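Side-chain contacts in predicted acyltransferase with acyl-CoA N-acyltransferase domain (Escherichia coli, PDB 4RS2), which binds coenzyme A and probably transfers acyl groups as a GNAT-family N-acetyltransferase, and when overexpressed relieves silencing by small RNAs: residues D31-L34 with R35-F38; G137-A141 with A142-L146. All coordinates share one frame; numbering follows the deposited sequence.

In the fold
Contact 1 lies at the coenzyme A site and contact 2 well away from it, on opposite sides of the centre of the chain: their centres are 29 Å apart, and the nearest atoms about 14 Å. Residues 31-37 form the C-terminal part of helix 27-37, and Phe38 follows as the first residue beyond it; Ser37 and Phe38 line the pocket for the cofactor. Residues 137-146 come much later in the chain and make the turn between strands 139-140 and 146-147, where the side chain of Leu140 is about 14 Å from coenzyme A. Strand 139-140 joins the central sheet through strand 157-161, whereas helix 27-37 packs on strands 69-80 and 87-95 of that sheet.

Contact 1 of 2, residues D31-L34 with R35-F38; sequences DALL and RRSF. With COA (coenzyme A), chain C.
Asp31 and Arg35 clasp one turn of helix 27-37 in the GNAT acetyltransferase fold with an i to i+4 salt bridge. The NE of Arg35 gives its N-H to OD2 of Asp31 at 2.8 Å, on the syn side of the carboxylate and nearly in the guanidinium plane, although the two flat groups are turned 43° apart. A water completes the ring, donating to Asp31 OD1 and accepting from Arg35 NH2, while Arg35 NH1 pairs with Asp41.

The next residue, Arg36, has its CG between its backbone N and carbonyl carbon (chi1 69°), which folds the extended side chain back along the helix. Its guanidinium lays one face over Leu33 CA, and its NH2 forms a salt bridge with Asp96.

Backbone bonds carry the helix to its end. Arg35 N reaches Asp31 O at 2.9 Å and Arg36 N reaches Ala32 O at 3.1 Å, but the bond from Phe38 N to Leu34 O is weak and stretched to 3.4 Å. The Ser37 hydroxyl donates to the preceding carbonyl, Leu33 O, at 2.7 Å, and this oxygen also takes a weak bond from Ser37 N.

Apolar packing closes the inner side. Leu34 and Phe38 lie side by side, with Leu34 CD2 3.7 Å from Phe38 CE2, and both rest on Pro92 and Ala94 of strand 87-95. The Phe38 ring presents its edge to Leu34 O and one face to the pantetheine arm of coenzyme A, whose C6P stands 3.4 Å from Phe38 CE1.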
# COMPACT_ATOMS: atom_id res chain seq x y z
N ASP A 31 7.33 -11.05 6.14
CA ASP A 31 7.51 -12.02 5.07
C ASP A 31 6.58 -13.18 5.21
O ASP A 31 5.98 -13.63 4.20
CB ASP A 31 8.96 -12.51 5.02
CG ASP A 31 9.29 -13.27 3.74
OD1 ASP A 31 9.64 -12.62 2.74
OD2 ASP A 31 9.25 -14.52 3.74
N ALA A 32 6.37 -13.65 6.45
CA ALA A 32 5.54 -14.80 6.69
C ALA A 32 4.10 -14.44 6.42
O ALA A 32 3.37 -15.23 5.83
CB ALA A 32 5.72 -15.33 8.11
N LEU A 33 3.69 -13.26 6.85
CA LEU A 33 2.33 -12.79 6.55
C LEU A 33 2.06 -12.71 5.05
O LEU A 33 0.99 -13.14 4.56
CB LEU A 33 2.10 -11.42 7.17
CG LEU A 33 0.77 -10.76 6.83
CD1 LEU A 33 -0.43 -11.49 7.45
CD2 LEU A 33 0.85 -9.33 7.32
N LEU A 34 3.02 -12.18 4.30
CA LEU A 34 2.83 -12.02 2.86
C LEU A 34 2.80 -13.36 2.15
O LEU A 34 2.01 -13.56 1.22
CB LEU A 34 3.91 -11.08 2.26
CG LEU A 34 3.81 -9.63 2.81
CD1 LEU A 34 4.95 -8.79 2.29
CD2 LEU A 34 2.48 -9.00 2.49
N ARG A 35 3.62 -14.30 2.58
CA ARG A 35 3.62 -15.61 1.95
C ARG A 35 2.36 -16.40 2.18
O ARG A 35 1.92 -17.17 1.30
CB ARG A 35 4.82 -16.42 2.42
CG ARG A 35 6.12 -15.91 1.88
CD ARG A 35 7.33 -16.74 2.27
NE ARG A 35 8.53 -16.20 1.65
CZ ARG A 35 9.03 -16.59 0.47
NH1 ARG A 35 8.48 -17.60 -0.20
NH2 ARG A 35 10.10 -15.98 -0.02
N ARG A 36 1.77 -16.21 3.35
CA ARG A 36 0.56 -16.94 3.70
C ARG A 36 -0.71 -16.28 3.20
O ARG A 36 -1.71 -16.96 3.02
CB ARG A 36 0.50 -17.25 5.21
CG ARG A 36 0.30 -16.10 6.16
CD ARG A 36 0.12 -16.63 7.59
NE ARG A 36 -0.01 -15.55 8.57
CZ ARG A 36 1.01 -14.96 9.21
NH1 ARG A 36 2.26 -15.33 9.00
NH2 ARG A 36 0.77 -13.99 10.07
N SER A 37 -0.65 -14.98 2.91
CA SER A 37 -1.82 -14.17 2.53
C SER A 37 -2.12 -14.06 1.05
O SER A 37 -3.27 -13.81 0.68
CB SER A 37 -1.68 -12.76 3.07
OG SER A 37 -1.70 -12.78 4.48
N PHE A 38 -1.11 -14.26 0.21
CA PHE A 38 -1.26 -14.17 -1.21
C PHE A 38 -1.17 -15.53 -1.85
O PHE A 38 -0.71 -16.49 -1.23
CB PHE A 38 -0.26 -13.18 -1.81
CG PHE A 38 -0.55 -11.77 -1.39
CD1 PHE A 38 -1.46 -11.02 -2.08
CD2 PHE A 38 0.04 -11.22 -0.27
CE1 PHE A 38 -1.77 -9.72 -1.70
CE2 PHE A 38 -0.28 -9.93 0.14
CZ PHE A 38 -1.19 -9.19 -0.58
N1A COA C . -13.46 -6.79 -1.91
C2A COA C . -14.15 -5.66 -1.62
N3A COA C . -14.17 -5.12 -0.39
C4A COA C . -13.45 -5.70 0.61
C5A COA C . -12.69 -6.91 0.37
C6A COA C . -12.72 -7.45 -0.99
N6A COA C . -12.01 -8.57 -1.26
N7A COA C . -12.11 -7.26 1.53
C8A COA C . -12.48 -6.34 2.44
N9A COA C . -13.29 -5.44 1.91
C1B COA C . -13.86 -4.27 2.58
C2B COA C . -14.56 -4.54 3.90
O2B COA C . -15.87 -5.10 3.72
C3B COA C . -14.54 -3.17 4.51
O3B COA C . -15.56 -2.36 3.91
P3B COA C . -16.04 -0.95 4.55
O7A COA C . -15.04 -0.56 5.62
O8A COA C . -16.16 0.00 3.43
O9A COA C . -17.38 -1.27 5.11
C4B COA C . -13.19 -2.62 4.07
O4B COA C . -12.77 -3.41 2.95
C5B COA C . -12.14 -2.68 5.16
O5B COA C . -12.10 -3.99 5.72
P1A COA C . -11.04 -4.47 6.82
O1A COA C . -11.72 -5.30 7.87
O2A COA C . -10.21 -3.27 7.18
O3A COA C . -10.07 -5.44 5.96
P2A COA C . -10.03 -7.04 5.89
O4A COA C . -9.66 -7.64 7.18
O5A COA C . -11.30 -7.59 5.27
O6A COA C . -8.78 -7.21 4.89
CBP COA C . -7.67 -7.59 2.77
CCP COA C . -8.89 -7.03 3.48
CDP COA C . -7.82 -7.45 1.27
CEP COA C . -6.48 -6.78 3.25
CAP COA C . -7.54 -9.07 3.19
OAP COA C . -8.71 -9.83 2.78
C9P COA C . -6.30 -9.76 2.67
O9P COA C . -5.20 -9.64 3.23
N8P COA C . -6.49 -10.56 1.62
C7P COA C . -5.41 -11.36 1.07
C6P COA C . -4.57 -10.53 0.12
C5P COA C . -5.40 -10.19 -1.10
O5P COA C . -5.87 -9.08 -1.24
N4P COA C . -5.55 -11.16 -1.99
C3P COA C . -6.20 -10.96 -3.27
C2P COA C . -5.32 -11.48 -4.40
S1P COA C . -5.37 -10.36 -5.83
O HOH W 1 11.26 -13.64 1.19

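Contact 2 of 2, residues G137-A141 with A142-L146; sequences GFELA and AHHDL
His143 lies with one ring face under the side chain of Leu140: Leu140 CB stands 4.0 Å from the ring centroid and only 7° off its normal, a CH-pi contact placed almost over the centre. With its CG anti to the carbonyl carbon, Leu140 sends CD1 on toward the far end of the same ring, 3.8 Å from His143 CE1. This pair belongs to the turn that links strand 139-140 to strand 146-147, running through the short 3-10 segment that includes Ala142 and His143.

The other histidine is bonded to a carboxylate. His144 and Glu139 have their flat groups turned just 25° apart, yet they are not coplanar partners. The NE2 of His144 donates to Glu139 OE1 at 2.9 Å with a bent N-H...O angle of 130°; the oxygen is tilted from the ring plane, and the nitrogen comes from above the carboxylate plane. Leu140 O lies at the ring's edge, near its plane, 3.6 Å from His144 CD2.

Between these side chains the backbone fixes the turn. Leu140 O accepts from His143 N, and Ala141 O accepts from His144 N and Leu146 N on opposite faces of its carbonyl plane. The methyl of Ala141 also packs on Leu146 CB, near Phe157 of strand 157-161.

Glu139 OE1 has a second partner in Arg161, whose NH2 makes a salt bridge with it, so one oxygen serves both a guanidinium and an imidazole. Two such donors would probably keep the carboxylate ionised, and its negative charge in turn would be expected to polarise the His144 N-H and make a protonated ring easier to hold.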
# COMPACT_ATOMS: atom_id res chain seq x y z
N GLY A 137 -11.36 5.98 -0.61
CA GLY A 137 -11.21 7.26 -1.27
C GLY A 137 -10.46 7.26 -2.57
O GLY A 137 -10.36 8.29 -3.20
N PHE A 138 -10.03 6.11 -3.04
CA PHE A 138 -9.32 6.05 -4.30
C PHE A 138 -10.27 6.24 -5.47
O PHE A 138 -11.43 5.79 -5.44
CB PHE A 138 -8.59 4.70 -4.46
CG PHE A 138 -7.31 4.62 -3.68
CD1 PHE A 138 -7.33 4.34 -2.33
CD2 PHE A 138 -6.09 4.86 -4.29
CE1 PHE A 138 -6.17 4.28 -1.60
CE2 PHE A 138 -4.94 4.82 -3.56
CZ PHE A 138 -4.97 4.56 -2.20
N GLU A 139 -9.79 6.93 -6.50
CA GLU A 139 -10.56 7.16 -7.71
C GLU A 139 -9.88 6.48 -8.88
O GLU A 139 -8.69 6.18 -8.82
CB GLU A 139 -10.60 8.66 -7.98
CG GLU A 139 -11.38 9.45 -6.96
CD GLU A 139 -11.08 10.92 -7.03
OE1 GLU A 139 -9.95 11.30 -7.49
OE2 GLU A 139 -11.95 11.69 -6.60
N LEU A 140 -10.62 6.23 -9.96
CA LEU A 140 -10.03 5.59 -11.15
C LEU A 140 -9.01 6.54 -11.77
O LEU A 140 -9.31 7.69 -12.08
CB LEU A 140 -11.09 5.21 -12.18
CG LEU A 140 -11.75 3.88 -11.96
CD1 LEU A 140 -12.86 3.74 -12.99
CD2 LEU A 140 -10.71 2.78 -12.12
N ALA A 141 -7.79 6.06 -11.94
CA ALA A 141 -6.73 6.89 -12.47
C ALA A 141 -7.02 7.35 -13.90
O ALA A 141 -6.65 8.47 -14.27
CB ALA A 141 -5.42 6.14 -12.41
N ALA A 142 -7.71 6.52 -14.68
CA ALA A 142 -8.04 6.85 -16.06
C ALA A 142 -8.86 8.13 -16.14
O ALA A 142 -8.72 8.87 -17.08
CB ALA A 142 -8.77 5.71 -16.75
N HIS A 143 -9.69 8.39 -15.14
CA HIS A 143 -10.49 9.61 -15.13
C HIS A 143 -9.68 10.87 -14.95
O HIS A 143 -10.19 11.98 -15.19
CB HIS A 143 -11.56 9.54 -14.06
CG HIS A 143 -12.58 8.49 -14.32
ND1 HIS A 143 -13.56 8.16 -13.40
CD2 HIS A 143 -12.71 7.61 -15.34
CE1 HIS A 143 -14.30 7.18 -13.89
NE2 HIS A 143 -13.82 6.84 -15.07
N HIS A 144 -8.44 10.71 -14.55
CA HIS A 144 -7.50 11.82 -14.39
C HIS A 144 -6.38 11.71 -15.40
O HIS A 144 -5.35 12.37 -15.27
CB HIS A 144 -6.90 11.80 -12.99
CG HIS A 144 -7.89 12.02 -11.89
ND1 HIS A 144 -8.16 13.27 -11.38
CD2 HIS A 144 -8.67 11.16 -11.21
CE1 HIS A 144 -9.04 13.16 -10.40
NE2 HIS A 144 -9.39 11.89 -10.29
N ASP A 145 -6.56 10.89 -16.44
CA ASP A 145 -5.52 10.71 -17.47
C ASP A 145 -4.18 10.24 -16.91
O ASP A 145 -3.12 10.73 -17.30
CB ASP A 145 -5.36 11.97 -18.36
CG ASP A 145 -6.50 12.11 -19.37
OD1 ASP A 145 -7.45 11.29 -19.33
OD2 ASP A 145 -6.47 13.06 -20.19
N LEU A 146 -4.26 9.29 -15.98
CA LEU A 146 -3.09 8.63 -15.40
C LEU A 146 -3.17 7.13 -15.68
O LEU A 146 -4.25 6.53 -15.58
CB LEU A 146 -3.05 8.89 -13.91
CG LEU A 146 -2.78 10.33 -13.51
CD1 LEU A 146 -3.20 10.54 -12.06
CD2 LEU A 146 -1.30 10.66 -13.71